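Side-chain contact in ADP-ribose pyrophosphatase MutT (Rickettsia felis, PDB 4KYX), which probably hydrolyses nucleotide pyrophosphate bonds with magnesium, as Nudix enzymes do, perhaps in ADP-ribose or 8-oxo-dGTP: residues Pro132-Arg135 with Leu136-Lys140. Residues are numbered along the deposited sequence; the frame is centred on the assembly and turned at random.
Sequences PLKR and LIEKK
Lys134 NZ is held by a water, whose oxygen it reaches at 2.9 Å and which links it to Glu138, and by the carbonyl oxygen of Ser127, on the last turn of the short helix 131-137 of this Nudix domain and just beyond it. The water oxygen lies 2.8 Å from Glu138 OE2, to which it donates, bridging an i/i+4 pair whose charged atoms, Lys134 NZ and Glu138 OE2, stay 4.0 Å apart, beyond a direct salt bridge. With CG anti to the backbone N (chi1 -171°) and a bend at chi2 (69°), the Lys134 chain runs alongside that of Glu138. The helix ends in a Schellman motif: Lys140 N reaches back to Arg135 O at 2.7 Å, Lys139 N bonds to Leu136 O, and Lys139 makes the turn with positive phi. The preceding helical bonds are regular, the straightest from Ile137 N to Leu133 O at 2.8 Å. Leu133 CD1 meets Ile137 CG1 at 4.0 Å, the two chains pointing the same way, while Pro132 and Leu136 pack on strands 75-84 and 89-99, seating the helix against the mixed sheet. Glu146 pairs with Lys139 NZ. Arg135, with a long, weak ion pair to Asp82, crosses Lys140 at about a right angle, and Lys140 CB sits 3.9 Å above the centre of one face of the Arg135 guanidinium.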
ATOM      1  N   PRO A 132      10.999   5.082  -5.558  1.00 18.71           N
ATOM      2  CA  PRO A 132       9.540   5.171  -5.429  1.00 18.24           C
ATOM      3  C   PRO A 132       8.976   6.514  -5.850  1.00 17.84           C
ATOM      4  O   PRO A 132       7.914   6.572  -6.445  1.00 17.36           O
ATOM      5  CB  PRO A 132       9.289   4.809  -3.968  1.00 18.09           C
ATOM      6  CG  PRO A 132      10.543   4.153  -3.481  1.00 18.22           C
ATOM      7  CD  PRO A 132      11.669   4.512  -4.384  1.00 18.70           C
ATOM      8  N   LEU A 133       9.703   7.603  -5.557  1.00 18.23           N
ATOM      9  CA  LEU A 133       9.301   8.940  -5.940  1.00 18.69           C
ATOM     10  C   LEU A 133       9.390   9.083  -7.464  1.00 19.28           C
ATOM     11  O   LEU A 133       8.501   9.656  -8.068  1.00 19.55           O
ATOM     12  CB  LEU A 133      10.222   9.989  -5.264  1.00 18.90           C
ATOM     13  CG  LEU A 133       9.989  11.452  -5.638  1.00 19.48           C
ATOM     14  CD1 LEU A 133       8.545  11.849  -5.396  1.00 19.60           C
ATOM     15  CD2 LEU A 133      10.893  12.372  -4.845  1.00 19.13           C
ATOM     16  N   LYS A 134      10.474   8.592  -8.062  1.00 20.21           N
ATOM     17  CA  LYS A 134      10.614   8.566  -9.513  1.00 21.71           C
ATOM     18  C   LYS A 134       9.391   7.904 -10.151  1.00 22.23           C
ATOM     19  O   LYS A 134       8.831   8.438 -11.109  1.00 22.59           O
ATOM     20  CB  LYS A 134      11.911   7.839  -9.932  1.00 22.82           C
ATOM     21  CG  LYS A 134      12.282   7.924 -11.423  1.00 24.39           C
ATOM     22  CD  LYS A 134      12.687   9.354 -11.808  1.00 25.39           C
ATOM     23  CE  LYS A 134      13.407   9.510 -13.147  1.00 26.92           C
ATOM     24  NZ  LYS A 134      13.745  10.948 -13.290  1.00 27.16           N
ATOM     25  N   ARG A 135       8.991   6.762  -9.604  1.00 22.26           N
ATOM     26  CA  ARG A 135       7.824   6.048 -10.099  1.00 23.44           C
ATOM     27  C   ARG A 135       6.561   6.866  -9.990  1.00 22.51           C
ATOM     28  O   ARG A 135       5.721   6.897 -10.915  1.00 23.09           O
ATOM     29  CB  ARG A 135       7.662   4.681  -9.395  1.00 24.72           C
ATOM     30  CG  ARG A 135       8.727   3.707  -9.866  1.00 27.32           C
ATOM     31  CD  ARG A 135       8.473   2.272  -9.510  1.00 30.68           C
ATOM     32  NE  ARG A 135       8.733   1.522 -10.713  1.00 34.87           N
ATOM     33  CZ  ARG A 135       7.879   0.780 -11.408  1.00 37.41           C
ATOM     34  NH1 ARG A 135       8.307   0.240 -12.542  1.00 37.15           N
ATOM     35  NH2 ARG A 135       6.630   0.524 -10.979  1.00 41.89           N
ATOM     36  N   LEU A 136       6.401   7.512  -8.841  1.00 21.83           N
ATOM     37  CA  LEU A 136       5.290   8.390  -8.663  1.00 21.67           C
ATOM     38  C   LEU A 136       5.271   9.529  -9.699  1.00 23.18           C
ATOM     39  O   LEU A 136       4.257   9.801 -10.359  1.00 23.59           O
ATOM     40  CB  LEU A 136       5.314   8.926  -7.251  1.00 21.21           C
ATOM     41  CG  LEU A 136       4.271  10.000  -7.013  1.00 21.71           C
ATOM     42  CD1 LEU A 136       2.911   9.372  -7.188  1.00 22.22           C
ATOM     43  CD2 LEU A 136       4.380  10.640  -5.654  1.00 21.45           C
ATOM     44  N   ILE A 137       6.400  10.219  -9.830  1.00 23.72           N
ATOM     45  CA  ILE A 137       6.477  11.342 -10.788  1.00 25.31           C
ATOM     46  C   ILE A 137       6.185  10.929 -12.253  1.00 27.02           C
ATOM     47  O   ILE A 137       5.496  11.632 -12.966  1.00 27.42           O
ATOM     48  CB  ILE A 137       7.813  12.086 -10.650  1.00 25.17           C
ATOM     49  CG1 ILE A 137       7.917  12.643  -9.258  1.00 24.87           C
ATOM     50  CG2 ILE A 137       7.932  13.175 -11.716  1.00 26.52           C
ATOM     51  CD1 ILE A 137       6.753  13.502  -8.831  1.00 25.12           C
ATOM     52  N   GLU A 138       6.630   9.746 -12.654  1.00 27.36           N
ATOM     53  CA  GLU A 138       6.437   9.288 -14.024  1.00 29.22           C
ATOM     54  C   GLU A 138       5.187   8.442 -14.116  1.00 29.08           C
ATOM     55  O   GLU A 138       4.969   7.730 -15.090  1.00 30.47           O
ATOM     56  CB  GLU A 138       7.667   8.527 -14.484  1.00 30.28           C
ATOM     57  CG  GLU A 138       8.972   9.316 -14.278  1.00 30.78           C
ATOM     58  CD  GLU A 138       9.146  10.526 -15.188  1.00 32.57           C
ATOM     59  OE1 GLU A 138       8.326  10.734 -16.101  1.00 34.94           O
ATOM     60  OE2 GLU A 138      10.122  11.292 -14.999  1.00 34.59           O
ATOM     61  N   LYS A 139       4.351   8.547 -13.092  1.00 28.37           N
ATOM     62  CA  LYS A 139       3.091   7.801 -12.981  1.00 29.07           C
ATOM     63  C   LYS A 139       3.176   6.277 -13.229  1.00 28.16           C
ATOM     64  O   LYS A 139       2.213   5.672 -13.731  1.00 28.63           O
ATOM     65  CB  LYS A 139       2.062   8.393 -13.935  1.00 32.15           C
ATOM     66  CG  LYS A 139       1.865   9.892 -13.848  1.00 34.25           C
ATOM     67  CD  LYS A 139       0.626  10.266 -14.664  1.00 37.81           C
ATOM     68  CE  LYS A 139       0.631  11.709 -15.128  1.00 39.89           C
ATOM     69  NZ  LYS A 139       0.622  12.623 -13.960  1.00 39.99           N
ATOM     70  N   LYS A 140       4.291   5.653 -12.871  1.00 26.53           N
ATOM     71  CA  LYS A 140       4.404   4.183 -12.819  1.00 26.29           C
ATOM     72  C   LYS A 140       4.037   3.715 -11.428  1.00 24.98           C
ATOM     73  O   LYS A 140       4.891   3.231 -10.645  1.00 24.63           O
ATOM     74  CB  LYS A 140       5.828   3.752 -13.162  1.00 27.34           C
ATOM     75  CG  LYS A 140       6.223   4.107 -14.567  1.00 29.24           C
ATOM     76  CD  LYS A 140       7.650   3.689 -14.851  1.00 30.27           C
ATOM     77  CE  LYS A 140       8.161   4.330 -16.133  1.00 31.81           C
ATOM     78  NZ  LYS A 140       7.604   3.698 -17.348  1.00 33.52           N
TER
HETATM   79  O   HOH W   1      11.167  12.149 -12.569  1.00 38.84           O